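Local coordinates for protein LAIR1 ecotodomain from MGD21 antibody (Homo sapiens, PDB 7JZK) that binds the V2 domain of a Plasmodium RIFIN, as the LAIR1 immunoglobulin domain inserted into a malaria antibody, at residues T34-E38 with S59-F63; P6-E11 with V22-R27; N72-C78 with Q89-L95. One frame throughout, in Å; residues are numbered along the deposited sequence.

Interaction 1 (T34-E38 with S59-F63); sequences TFRLE and SEARF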
ATOM      1  N   THR A  34      -6.041  -2.690  14.698  1.00 47.21           N
ATOM      2  CA  THR A  34      -5.190  -3.083  13.592  1.00 51.41           C
ATOM      3  C   THR A  34      -3.730  -3.029  14.020  1.00 47.65           C
ATOM      4  O   THR A  34      -3.296  -2.070  14.665  1.00 48.43           O
ATOM      5  CB  THR A  34      -5.383  -2.157  12.382  1.00 46.24           C
ATOM      6  OG1 THR A  34      -6.777  -1.926  12.160  1.00 53.07           O
ATOM      7  CG2 THR A  34      -4.871  -2.832  11.173  1.00 55.39           C
ATOM      8  N   PHE A  35      -2.979  -4.050  13.631  1.00 42.80           N
ATOM      9  CA  PHE A  35      -1.527  -4.035  13.697  1.00 46.70           C
ATOM     10  C   PHE A  35      -0.979  -3.784  12.299  1.00 45.96           C
ATOM     11  O   PHE A  35      -1.430  -4.416  11.339  1.00 43.27           O
ATOM     12  CB  PHE A  35      -0.997  -5.371  14.199  1.00 47.71           C
ATOM     13  CG  PHE A  35      -0.525  -5.331  15.594  1.00 50.34           C
ATOM     14  CD1 PHE A  35      -1.206  -6.014  16.583  1.00 56.45           C
ATOM     15  CD2 PHE A  35       0.567  -4.566  15.933  1.00 56.45           C
ATOM     16  CE1 PHE A  35      -0.774  -5.961  17.899  1.00 57.81           C
ATOM     17  CE2 PHE A  35       1.003  -4.504  17.223  1.00 54.67           C
ATOM     18  CZ  PHE A  35       0.336  -5.206  18.216  1.00 55.64           C
ATOM     19  N   ARG A  36       0.010  -2.896  12.182  1.00 42.85           N
ATOM     20  CA  ARG A  36       0.694  -2.627  10.921  1.00 42.15           C
ATOM     21  C   ARG A  36       2.180  -2.905  11.099  1.00 41.70           C
ATOM     22  O   ARG A  36       2.829  -2.318  11.982  1.00 42.68           O
ATOM     23  CB  ARG A  36       0.485  -1.180  10.479  1.00 41.79           C
ATOM     24  CG  ARG A  36       1.461  -0.640   9.451  1.00 40.48           C
ATOM     25  CD  ARG A  36       0.974   0.710   8.916  1.00 37.79           C
ATOM     26  NE  ARG A  36      -0.385   0.642   8.379  1.00 36.57           N
ATOM     27  CZ  ARG A  36      -1.043   1.686   7.869  1.00 36.84           C
ATOM     28  NH1 ARG A  36      -0.470   2.889   7.826  1.00 32.95           N
ATOM     29  NH2 ARG A  36      -2.276   1.533   7.397  1.00 37.27           N
ATOM     30  N   LEU A  37       2.715  -3.763  10.230  1.00 39.30           N
ATOM     31  CA  LEU A  37       4.122  -4.129  10.209  1.00 40.42           C
ATOM     32  C   LEU A  37       4.799  -3.332   9.112  1.00 41.59           C
ATOM     33  O   LEU A  37       4.406  -3.436   7.944  1.00 43.95           O
ATOM     34  CB  LEU A  37       4.292  -5.623   9.980  1.00 35.56           C
ATOM     35  CG  LEU A  37       5.713  -6.092   9.725  1.00 38.13           C
ATOM     36  CD1 LEU A  37       6.502  -6.123  11.037  1.00 38.55           C
ATOM     37  CD2 LEU A  37       5.601  -7.491   9.147  1.00 34.22           C
ATOM     38  N   GLU A  38       5.720  -2.483   9.530  1.00 38.28           N
ATOM     39  CA  GLU A  38       6.372  -1.561   8.593  1.00 39.26           C
ATOM     40  C   GLU A  38       7.789  -2.009   8.305  1.00 42.35           C
ATOM     41  O   GLU A  38       8.386  -2.660   9.143  1.00 44.45           O
ATOM     42  CB  GLU A  38       6.404  -0.161   9.191  1.00 33.99           C
ATOM     43  CG  GLU A  38       5.108   0.610   9.153  1.00 33.70           C
ATOM     44  CD  GLU A  38       5.305   2.009   9.701  1.00 34.82           C
ATOM     45  OE1 GLU A  38       4.320   2.727   9.868  1.00 31.49           O
ATOM     46  OE2 GLU A  38       6.452   2.371   9.955  1.00 33.63           O
ATOM     47  N   SER A  59      -2.240  -8.305  23.678  1.00 64.76           N
ATOM     48  CA  SER A  59      -2.713  -8.885  22.423  1.00 65.46           C
ATOM     49  C   SER A  59      -1.595  -8.854  21.406  1.00 61.65           C
ATOM     50  O   SER A  59      -0.667  -8.039  21.493  1.00 62.90           O
ATOM     51  CB  SER A  59      -3.952  -8.163  21.834  1.00 60.76           C
ATOM     52  OG  SER A  59      -3.666  -6.838  21.425  1.00 60.02           O
ATOM     53  N   GLU A  60      -1.696  -9.745  20.432  1.00 54.22           N
ATOM     54  CA  GLU A  60      -0.616  -9.887  19.488  1.00 57.69           C
ATOM     55  C   GLU A  60      -1.175 -10.137  18.102  1.00 58.99           C
ATOM     56  O   GLU A  60      -2.352 -10.458  17.923  1.00 60.09           O
ATOM     57  CB  GLU A  60       0.327 -11.027  19.884  1.00 59.36           C
ATOM     58  CG  GLU A  60      -0.212 -12.390  19.529  1.00 62.17           C
ATOM     59  CD  GLU A  60       0.799 -13.499  19.756  1.00 61.94           C
ATOM     60  OE1 GLU A  60       0.669 -14.573  19.120  1.00 63.82           O
ATOM     61  OE2 GLU A  60       1.733 -13.290  20.562  1.00 65.36           O
ATOM     62  N   ALA A  61      -0.297  -9.953  17.125  1.00 52.45           N
ATOM     63  CA  ALA A  61      -0.583 -10.230  15.730  1.00 48.42           C
ATOM     64  C   ALA A  61       0.689 -10.789  15.125  1.00 49.88           C
ATOM     65  O   ALA A  61       1.794 -10.377  15.494  1.00 49.30           O
ATOM     66  CB  ALA A  61      -1.036  -8.985  14.971  1.00 43.57           C
ATOM     67  N   ARG A  62       0.529 -11.721  14.194  1.00 40.70           N
ATOM     68  CA  ARG A  62       1.655 -12.442  13.631  1.00 46.96           C
ATOM     69  C   ARG A  62       1.711 -12.210  12.126  1.00 47.48           C
ATOM     70  O   ARG A  62       0.686 -12.313  11.441  1.00 38.76           O
ATOM     71  CB  ARG A  62       1.492 -13.927  13.941  1.00 49.86           C
ATOM     72  CG  ARG A  62       1.426 -14.166  15.431  1.00 53.22           C
ATOM     73  CD  ARG A  62       1.626 -15.608  15.819  1.00 54.45           C
ATOM     74  NE  ARG A  62       2.796 -15.649  16.678  1.00 61.13           N
ATOM     75  CZ  ARG A  62       3.056 -16.593  17.564  1.00 60.21           C
ATOM     76  NH1 ARG A  62       2.216 -17.610  17.729  1.00 62.04           N
ATOM     77  NH2 ARG A  62       4.164 -16.509  18.292  1.00 63.79           N
ATOM     78  N   PHE A  63       2.906 -11.915  11.610  1.00 51.60           N
ATOM     79  CA  PHE A  63       3.148 -11.750  10.174  1.00 42.45           C
ATOM     80  C   PHE A  63       4.225 -12.758   9.813  1.00 45.07           C
ATOM     81  O   PHE A  63       5.356 -12.642  10.291  1.00 45.22           O
ATOM     82  CB  PHE A  63       3.611 -10.329   9.829  1.00 39.34           C
ATOM     83  CG  PHE A  63       2.708  -9.240  10.353  1.00 44.42           C
ATOM     84  CD1 PHE A  63       2.800  -8.814  11.677  1.00 44.97           C
ATOM     85  CD2 PHE A  63       1.782  -8.625   9.525  1.00 41.98           C
ATOM     86  CE1 PHE A  63       1.981  -7.826  12.155  1.00 40.26           C
ATOM     87  CE2 PHE A  63       0.962  -7.626  10.014  1.00 41.03           C
ATOM     88  CZ  PHE A  63       1.070  -7.232  11.331  1.00 40.91           C
TER
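Phe35 and Leu37 of strand 34-38 pack against Ala61 and Phe63 of strand 59-63 across the core of the immunoglobulin beta-sandwich, each strand belonging to a different sheet. At 8.1 Å between the segment axes the backbones are too far apart to pair, and side chains that leave both strands toward each other make the contact; the strand directions differ by 42°. Phe63 shows this atom by atom. CG lies anti to the carbonyl carbon (chi1 -53°), which sends the ring across the gap toward strand 34-38. At the root, Phe63 CB meets Leu37 CD2 at 3.5 Å, and CG still feels the same methyl. The ring beyond slides under Leu37 CB, which stands 3.6 Å from the Phe63 centroid almost exactly on the ring normal, a CH-pi contact over the centre of one face. Leu37 runs the other way, which brings CB over the ring and CD2 back to the base of Phe63. At the far end, Phe63 CZ comes within 4.0 Å of Phe35 CB and, at the ring edge, 3.8 Å of Phe35 O. Phe35 also touches Cys26 of strand 22-28, and Phe63 also packs on Phe79 of the RIFIN chain. Further along, the small Ala61 lets the Phe35 ring lie close to its strand, with Phe35 CD1 3.4 Å from Ala61 CB.

Interaction 2 (P6-E11 with V22-R27); sequences PSISAE and VTFVCR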
ATOM      1  N   PRO A   6       4.225  -0.566  21.311  1.00 49.04           N
ATOM      2  CA  PRO A   6       4.190  -1.981  20.949  1.00 41.40           C
ATOM      3  C   PRO A   6       5.613  -2.502  20.866  1.00 37.64           C
ATOM      4  O   PRO A   6       6.569  -1.733  20.776  1.00 35.32           O
ATOM      5  CB  PRO A   6       3.509  -1.990  19.579  1.00 41.75           C
ATOM      6  CG  PRO A   6       3.741  -0.634  19.008  1.00 38.63           C
ATOM      7  CD  PRO A   6       3.987   0.319  20.152  1.00 44.91           C
ATOM      8  N   SER A   7       5.740  -3.829  20.860  1.00 38.86           N
ATOM      9  CA  SER A   7       7.045  -4.460  20.727  1.00 40.53           C
ATOM     10  C   SER A   7       6.997  -5.447  19.565  1.00 38.04           C
ATOM     11  O   SER A   7       5.934  -5.963  19.206  1.00 40.30           O
ATOM     12  CB  SER A   7       7.477  -5.201  22.009  1.00 34.64           C
ATOM     13  OG  SER A   7       6.914  -6.508  22.080  1.00 37.73           O
ATOM     14  N   ILE A   8       8.158  -5.693  18.974  1.00 36.14           N
ATOM     15  CA  ILE A   8       8.298  -6.577  17.827  1.00 42.02           C
ATOM     16  C   ILE A   8       9.314  -7.638  18.199  1.00 42.04           C
ATOM     17  O   ILE A   8      10.351  -7.321  18.793  1.00 39.86           O
ATOM     18  CB  ILE A   8       8.743  -5.791  16.566  1.00 38.33           C
ATOM     19  CG1 ILE A   8       9.170  -6.700  15.413  1.00 46.85           C
ATOM     20  CG2 ILE A   8       9.852  -4.801  16.857  1.00 36.76           C
ATOM     21  CD1 ILE A   8       8.071  -7.404  14.712  1.00 46.98           C
ATOM     22  N   SER A   9       9.018  -8.891  17.848  1.00 41.64           N
ATOM     23  CA  SER A   9       9.958  -9.992  18.029  1.00 48.78           C
ATOM     24  C   SER A   9       9.898 -10.875  16.790  1.00 50.40           C
ATOM     25  O   SER A   9       8.944 -10.810  16.020  1.00 52.89           O
ATOM     26  CB  SER A   9       9.665 -10.815  19.301  1.00 49.93           C
ATOM     27  OG  SER A   9       8.269 -10.886  19.575  1.00 58.72           O
ATOM     28  N   ALA A  10      10.931 -11.700  16.598  1.00 52.59           N
ATOM     29  CA  ALA A  10      11.001 -12.621  15.471  1.00 51.41           C
ATOM     30  C   ALA A  10      11.263 -14.033  15.963  1.00 55.49           C
ATOM     31  O   ALA A  10      12.122 -14.250  16.821  1.00 58.45           O
ATOM     32  CB  ALA A  10      12.106 -12.224  14.485  1.00 51.01           C
ATOM     33  N   GLU A  11      10.532 -14.990  15.389  1.00 55.57           N
ATOM     34  CA  GLU A  11      10.641 -16.397  15.741  1.00 54.55           C
ATOM     35  C   GLU A  11      10.889 -17.206  14.473  1.00 57.15           C
ATOM     36  O   GLU A  11      10.127 -17.076  13.496  1.00 57.28           O
ATOM     37  CB  GLU A  11       9.355 -16.869  16.428  1.00 60.14           C
ATOM     38  CG  GLU A  11       8.819 -15.880  17.465  1.00 63.68           C
ATOM     39  CD  GLU A  11       7.464 -16.277  18.010  1.00 67.34           C
ATOM     40  OE1 GLU A  11       7.000 -15.641  18.986  1.00 71.39           O
ATOM     41  OE2 GLU A  11       6.855 -17.220  17.461  1.00 65.74           O
ATOM     42  N   VAL A  22      10.161 -17.323   8.847  1.00 55.79           N
ATOM     43  CA  VAL A  22      10.317 -16.408   9.976  1.00 51.60           C
ATOM     44  C   VAL A  22       8.955 -15.809  10.283  1.00 50.87           C
ATOM     45  O   VAL A  22       8.111 -15.683   9.399  1.00 52.53           O
ATOM     46  CB  VAL A  22      11.365 -15.304   9.687  1.00 50.04           C
ATOM     47  CG1 VAL A  22      10.836 -14.300   8.683  1.00 50.53           C
ATOM     48  CG2 VAL A  22      11.750 -14.575  10.970  1.00 51.75           C
ATOM     49  N   THR A  23       8.710 -15.494  11.557  1.00 48.10           N
ATOM     50  CA  THR A  23       7.462 -14.848  11.951  1.00 50.94           C
ATOM     51  C   THR A  23       7.736 -13.644  12.846  1.00 55.00           C
ATOM     52  O   THR A  23       8.388 -13.771  13.890  1.00 50.67           O
ATOM     53  CB  THR A  23       6.528 -15.821  12.675  1.00 49.01           C
ATOM     54  OG1 THR A  23       6.492 -17.066  11.966  1.00 52.72           O
ATOM     55  CG2 THR A  23       5.120 -15.236  12.735  1.00 43.95           C
ATOM     56  N   PHE A  24       7.207 -12.488  12.453  1.00 53.01           N
ATOM     57  CA  PHE A  24       7.267 -11.284  13.267  1.00 50.78           C
ATOM     58  C   PHE A  24       6.018 -11.238  14.123  1.00 47.63           C
ATOM     59  O   PHE A  24       4.902 -11.301  13.600  1.00 48.13           O
ATOM     60  CB  PHE A  24       7.349 -10.033  12.387  1.00 48.57           C
ATOM     61  CG  PHE A  24       8.579  -9.977  11.543  1.00 44.52           C
ATOM     62  CD1 PHE A  24       8.550 -10.400  10.234  1.00 45.53           C
ATOM     63  CD2 PHE A  24       9.775  -9.551  12.079  1.00 47.54           C
ATOM     64  CE1 PHE A  24       9.684 -10.381   9.460  1.00 44.73           C
ATOM     65  CE2 PHE A  24      10.912  -9.513  11.313  1.00 45.23           C
ATOM     66  CZ  PHE A  24      10.869  -9.940   9.998  1.00 46.24           C
ATOM     67  N   VAL A  25       6.215 -11.101  15.429  1.00 53.88           N
ATOM     68  CA  VAL A  25       5.149 -11.047  16.426  1.00 53.02           C
ATOM     69  C   VAL A  25       5.110  -9.636  16.988  1.00 48.16           C
ATOM     70  O   VAL A  25       6.104  -9.148  17.549  1.00 41.71           O
ATOM     71  CB  VAL A  25       5.356 -12.078  17.549  1.00 56.62           C
ATOM     72  CG1 VAL A  25       4.146 -12.103  18.477  1.00 53.31           C
ATOM     73  CG2 VAL A  25       5.635 -13.466  16.966  1.00 52.31           C
ATOM     74  N   CYS A  26       3.979  -8.975  16.785  1.00 47.17           N
ATOM     75  CA  CYS A  26       3.732  -7.628  17.264  1.00 50.84           C
ATOM     76  C   CYS A  26       2.821  -7.700  18.478  1.00 53.63           C
ATOM     77  O   CYS A  26       1.754  -8.323  18.419  1.00 51.36           O
ATOM     78  CB  CYS A  26       3.085  -6.790  16.167  1.00 49.11           C
ATOM     79  SG  CYS A  26       4.142  -6.482  14.776  1.00 57.29           S
ATOM     80  N   ARG A  27       3.246  -7.092  19.578  1.00 54.51           N
ATOM     81  CA  ARG A  27       2.481  -7.128  20.817  1.00 54.47           C
ATOM     82  C   ARG A  27       2.147  -5.727  21.281  1.00 49.29           C
ATOM     83  O   ARG A  27       2.998  -4.830  21.252  1.00 45.31           O
ATOM     84  CB  ARG A  27       3.211  -7.892  21.907  1.00 52.42           C
ATOM     85  CG  ARG A  27       3.065  -9.387  21.725  1.00 59.51           C
ATOM     86  CD  ARG A  27       3.584 -10.141  22.917  1.00 65.07           C
ATOM     87  NE  ARG A  27       4.376 -11.316  22.544  1.00 70.24           N
ATOM     88  CZ  ARG A  27       5.591 -11.292  22.001  1.00 79.28           C
ATOM     89  NH1 ARG A  27       6.206 -12.435  21.717  1.00 80.40           N
ATOM     90  NH2 ARG A  27       6.192 -10.138  21.722  1.00 84.78           N
TER
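Strand 7-11 is one edge strand of the four-stranded sheet of this immunoglobulin beta-sandwich, and it runs antiparallel to strand 22-27, which carries one cysteine of the core disulfide. Ser7 with Arg27, Ser9 with Val25 and Glu11 with Thr23 are the hydrogen-bonded pairs, each closed by two backbone bonds; in the middle one, Val25 N reaches Ser9 O at 2.8 Å. Ile8 with Cys26 and Ala10 with Phe24 are the non-hydrogen-bonded pairs between them, and their side chains point into the sandwich. There Ile8 and Phe24 lie side by side: with CG1 of Ile8 anti to the backbone N (chi1 169°) and a turn at chi2, Ile8 CD1 comes to 3.6 Å from Phe24 CB and 4.0 Å from Cys26 SG. That sulfur is bonded to Cys78 of the other sheet, and the Phe24 ring meets the ring of Phe76 there. The opposite face, with Ser7, Ser9, Glu11, Thr23 and Arg27, is mostly polar, around Val25. Arg27 bends at chi3 and lays its guanidinium back over Val25, whose CG1 sits 3.8 Å above the middle of that plane. From there Arg27 NH2 donates to Ser9 OG at 3.1 Å, 21° out of the guanidinium plane, while NH1 adds a weak bond to the same oxygen. Glu11 crosses Val25, with Glu11 OE1 3.3 Å from Val25 CG2, and OE2 forms a salt bridge with Arg62. Opposite charges, Glu11 and Arg27, thus flank Val25 without forming a salt bridge to each other, probably adding a mild electrostatic attraction to the backbone ladder.

Interaction 3 (N72-C78 with Q89-L95); sequences NAGLFRC and QSDYLEL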
ATOM      1  N   ASN A  72      14.019  -9.906   1.728  1.00 48.12           N
ATOM      2  CA  ASN A  72      13.314  -9.769   2.993  1.00 44.26           C
ATOM      3  C   ASN A  72      14.203  -9.214   4.095  1.00 49.15           C
ATOM      4  O   ASN A  72      13.674  -8.720   5.098  1.00 49.92           O
ATOM      5  CB  ASN A  72      12.763 -11.117   3.445  1.00 45.77           C
ATOM      6  CG  ASN A  72      11.678 -11.634   2.548  1.00 47.50           C
ATOM      7  OD1 ASN A  72      11.772 -12.742   2.025  1.00 51.19           O
ATOM      8  ND2 ASN A  72      10.631 -10.842   2.366  1.00 43.60           N
ATOM      9  N   ALA A  73      15.528  -9.292   3.931  1.00 43.87           N
ATOM     10  CA  ALA A  73      16.470  -8.825   4.946  1.00 45.82           C
ATOM     11  C   ALA A  73      16.291  -7.330   5.212  1.00 49.59           C
ATOM     12  O   ALA A  73      15.967  -6.549   4.308  1.00 48.52           O
ATOM     13  CB  ALA A  73      17.907  -9.112   4.506  1.00 35.19           C
ATOM     14  N   GLY A  74      16.494  -6.918   6.477  1.00 44.32           N
ATOM     15  CA  GLY A  74      16.405  -5.497   6.736  1.00 41.53           C
ATOM     16  C   GLY A  74      15.583  -5.210   7.978  1.00 44.47           C
ATOM     17  O   GLY A  74      15.372  -6.075   8.824  1.00 46.84           O
ATOM     18  N   LEU A  75      15.080  -3.990   8.086  1.00 47.69           N
ATOM     19  CA  LEU A  75      14.357  -3.536   9.263  1.00 36.67           C
ATOM     20  C   LEU A  75      12.835  -3.696   9.179  1.00 40.62           C
ATOM     21  O   LEU A  75      12.240  -3.515   8.121  1.00 45.68           O
ATOM     22  CB  LEU A  75      14.725  -2.076   9.525  1.00 37.80           C
ATOM     23  CG  LEU A  75      16.054  -1.746  10.235  1.00 41.07           C
ATOM     24  CD1 LEU A  75      17.250  -2.525   9.764  1.00 36.77           C
ATOM     25  CD2 LEU A  75      16.329  -0.272  10.198  1.00 37.76           C
ATOM     26  N   PHE A  76      12.223  -4.041  10.324  1.00 38.68           N
ATOM     27  CA  PHE A  76      10.785  -4.208  10.521  1.00 37.89           C
ATOM     28  C   PHE A  76      10.402  -3.590  11.862  1.00 39.56           C
ATOM     29  O   PHE A  76      11.199  -3.588  12.798  1.00 42.31           O
ATOM     30  CB  PHE A  76      10.336  -5.692  10.528  1.00 37.39           C
ATOM     31  CG  PHE A  76      10.598  -6.429   9.232  1.00 46.77           C
ATOM     32  CD1 PHE A  76      11.851  -6.987   8.975  1.00 43.86           C
ATOM     33  CD2 PHE A  76       9.589  -6.581   8.274  1.00 45.20           C
ATOM     34  CE1 PHE A  76      12.093  -7.673   7.792  1.00 44.89           C
ATOM     35  CE2 PHE A  76       9.827  -7.273   7.091  1.00 42.84           C
ATOM     36  CZ  PHE A  76      11.081  -7.814   6.847  1.00 44.37           C
ATOM     37  N   ARG A  77       9.174  -3.073  11.970  1.00 42.21           N
ATOM     38  CA  ARG A  77       8.717  -2.541  13.256  1.00 41.94           C
ATOM     39  C   ARG A  77       7.193  -2.559  13.291  1.00 39.16           C
ATOM     40  O   ARG A  77       6.537  -2.677  12.260  1.00 40.05           O
ATOM     41  CB  ARG A  77       9.250  -1.130  13.511  1.00 34.96           C
ATOM     42  CG  ARG A  77       8.458  -0.035  12.838  1.00 34.60           C
ATOM     43  CD  ARG A  77       9.123   1.284  13.080  1.00 32.02           C
ATOM     44  NE  ARG A  77       8.511   2.363  12.312  1.00 30.92           N
ATOM     45  CZ  ARG A  77       8.872   3.644  12.430  1.00 33.42           C
ATOM     46  NH1 ARG A  77       9.835   3.990  13.283  1.00 35.26           N
ATOM     47  NH2 ARG A  77       8.267   4.582  11.715  1.00 33.66           N
ATOM     48  N   CYS A  78       6.634  -2.444  14.487  1.00 35.86           N
ATOM     49  CA  CYS A  78       5.191  -2.543  14.644  1.00 37.03           C
ATOM     50  C   CYS A  78       4.592  -1.204  15.028  1.00 37.60           C
ATOM     51  O   CYS A  78       5.244  -0.337  15.621  1.00 36.72           O
ATOM     52  CB  CYS A  78       4.783  -3.586  15.696  1.00 40.34           C
ATOM     53  SG  CYS A  78       5.559  -5.219  15.519  1.00 64.78           S
ATOM     54  N   GLN A  89       5.539   4.134  17.188  1.00 38.72           N
ATOM     55  CA  GLN A  89       6.109   2.926  16.610  1.00 42.95           C
ATOM     56  C   GLN A  89       7.009   2.231  17.624  1.00 35.46           C
ATOM     57  O   GLN A  89       7.571   2.855  18.522  1.00 36.73           O
ATOM     58  CB  GLN A  89       6.902   3.253  15.338  1.00 36.20           C
ATOM     59  CG  GLN A  89       6.134   4.073  14.327  1.00 31.50           C
ATOM     60  CD  GLN A  89       6.311   5.543  14.587  1.00 36.92           C
ATOM     61  OE1 GLN A  89       6.814   5.932  15.643  1.00 41.17           O
ATOM     62  NE2 GLN A  89       5.936   6.376  13.624  1.00 38.62           N
ATOM     63  N   SER A  90       7.141   0.922  17.466  1.00 37.35           N
ATOM     64  CA  SER A  90       8.141   0.161  18.183  1.00 33.95           C
ATOM     65  C   SER A  90       9.539   0.426  17.621  1.00 36.56           C
ATOM     66  O   SER A  90       9.725   1.064  16.582  1.00 37.52           O
ATOM     67  CB  SER A  90       7.859  -1.325  18.053  1.00 36.42           C
ATOM     68  OG  SER A  90       8.573  -1.848  16.947  1.00 37.99           O
ATOM     69  N   ASP A  91      10.538  -0.064  18.332  1.00 39.50           N
ATOM     70  CA  ASP A  91      11.897  -0.025  17.824  1.00 43.72           C
ATOM     71  C   ASP A  91      12.027  -0.943  16.611  1.00 44.00           C
ATOM     72  O   ASP A  91      11.281  -1.915  16.475  1.00 42.19           O
ATOM     73  CB  ASP A  91      12.881  -0.454  18.913  1.00 38.35           C
ATOM     74  CG  ASP A  91      13.404   0.728  19.709  1.00 50.30           C
ATOM     75  OD1 ASP A  91      12.718   1.776  19.722  1.00 45.01           O
ATOM     76  OD2 ASP A  91      14.486   0.615  20.334  1.00 59.36           O
ATOM     77  N   TYR A  92      12.969  -0.615  15.717  1.00 38.75           N
ATOM     78  CA  TYR A  92      13.243  -1.452  14.555  1.00 40.03           C
ATOM     79  C   TYR A  92      13.960  -2.725  14.969  1.00 41.99           C
ATOM     80  O   TYR A  92      14.770  -2.739  15.891  1.00 42.53           O
ATOM     81  CB  TYR A  92      14.115  -0.721  13.516  1.00 39.05           C
ATOM     82  CG  TYR A  92      13.357   0.254  12.640  1.00 40.48           C
ATOM     83  CD1 TYR A  92      13.462   1.615  12.852  1.00 36.59           C
ATOM     84  CD2 TYR A  92      12.510  -0.178  11.641  1.00 36.01           C
ATOM     85  CE1 TYR A  92      12.757   2.526  12.085  1.00 39.13           C
ATOM     86  CE2 TYR A  92      11.796   0.729  10.856  1.00 35.33           C
ATOM     87  CZ  TYR A  92      11.925   2.084  11.086  1.00 44.14           C
ATOM     88  OH  TYR A  92      11.238   3.025  10.353  1.00 41.03           O
ATOM     89  N   LEU A  93      13.696  -3.775  14.213  1.00 41.61           N
ATOM     90  CA  LEU A  93      14.265  -5.101  14.365  1.00 36.54           C
ATOM     91  C   LEU A  93      14.934  -5.448  13.041  1.00 45.91           C
ATOM     92  O   LEU A  93      14.304  -5.309  11.986  1.00 40.98           O
ATOM     93  CB  LEU A  93      13.151  -6.108  14.647  1.00 36.60           C
ATOM     94  CG  LEU A  93      13.442  -7.512  15.156  1.00 47.94           C
ATOM     95  CD1 LEU A  93      13.793  -7.449  16.623  1.00 47.45           C
ATOM     96  CD2 LEU A  93      12.244  -8.418  14.923  1.00 47.77           C
ATOM     97  N   GLU A  94      16.203  -5.879  13.077  1.00 41.26           N
ATOM     98  CA  GLU A  94      16.926  -6.234  11.859  1.00 40.13           C
ATOM     99  C   GLU A  94      16.825  -7.734  11.608  1.00 47.90           C
ATOM    100  O   GLU A  94      17.226  -8.540  12.449  1.00 50.19           O
ATOM    101  CB  GLU A  94      18.401  -5.848  11.915  1.00 43.38           C
ATOM    102  CG  GLU A  94      19.136  -6.024  10.566  1.00 41.30           C
ATOM    103  CD  GLU A  94      20.619  -5.715  10.669  1.00 48.78           C
ATOM    104  OE1 GLU A  94      21.171  -5.063   9.768  1.00 55.80           O
ATOM    105  OE2 GLU A  94      21.242  -6.105  11.675  1.00 67.71           O
ATOM    106  N   LEU A  95      16.330  -8.104  10.436  1.00 49.24           N
ATOM    107  CA  LEU A  95      16.279  -9.487   9.997  1.00 46.92           C
ATOM    108  C   LEU A  95      17.503  -9.751   9.138  1.00 49.38           C
ATOM    109  O   LEU A  95      17.746  -9.036   8.159  1.00 53.98           O
ATOM    110  CB  LEU A  95      15.002  -9.772   9.205  1.00 44.50           C
ATOM    111  CG  LEU A  95      15.040 -11.071   8.397  1.00 47.23           C
ATOM    112  CD1 LEU A  95      15.007 -12.258   9.339  1.00 49.94           C
ATOM    113  CD2 LEU A  95      13.898 -11.142   7.407  1.00 45.24           C
TER
HETATM  114  O   HOH W   1      10.681   3.336  15.561  1.00 41.81           O
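Ser90 OG is held at two points: it accepts from Cys78 N at 3.2 Å, nearly straight at 175°, and donates to Asp91 O at 2.7 Å. It lies in the beta hairpin of strands 74-82 and 85-97, in the immunoglobulin sheet that carries the second cysteine of the core disulfide. Ser90 N returns a bond to Cys78 O, so backbone and hydroxyl together hold Ser90 to Cys78 in the interrupted part of strand 85-97. At the other end the pairing is regular antiparallel: Phe76 and Leu93 exchange two backbone bonds, as do Gly74 and Leu95. Arg77 is layered between Tyr92 and Gln89. Its CG takes the position between backbone N and carbonyl carbon (chi1 82°), and the chain then runs extended past Tyr92. Arg77 CD stands 3.7 Å from the centroid of the Tyr92 ring in a CH-pi contact, and the guanidinium continues 11° from parallel to that ring. Tyr92 OH sits over the guanidinium centre without a hydrogen bond, and Gln89 CG covers the opposite face at 3.4 Å from Arg77 CZ. With both faces covered, the in-plane N-H groups do the polar work: NE forms a salt bridge with Glu38 of strand 34-38. On its other side the Tyr92 ring carries Leu75, the two side chains crossing at about a right angle. Asn72 ND2 is hydrogen-bonded to Phe79 O of the RIFIN chain, and Asn72 O lies 3.4 Å from Leu95 CD2.

Interaction 1 is buried, joining the two sheets of the sandwich through apolar side chains; interactions 2 and 3 are partly buried and each zip neighbouring strands within one sheet by backbone bonds. Strand 22-28 lies beside 58-65, so Phe24 and Cys26 of interaction 2 pair with Phe63 and Ala61 of interaction 1. In the opposite sheet, strand 34-38 neighbours 74-82, where Glu38 meets Arg77 of interaction 3. The Cys26-Cys78 disulfide ties interaction 2 to interaction 3 across the core. Interactions 2 and 3 add side-chain polar groups: a serine-arginine group on the outer face of one, a layered arginine and the buried Ser90 hydroxyl in the other.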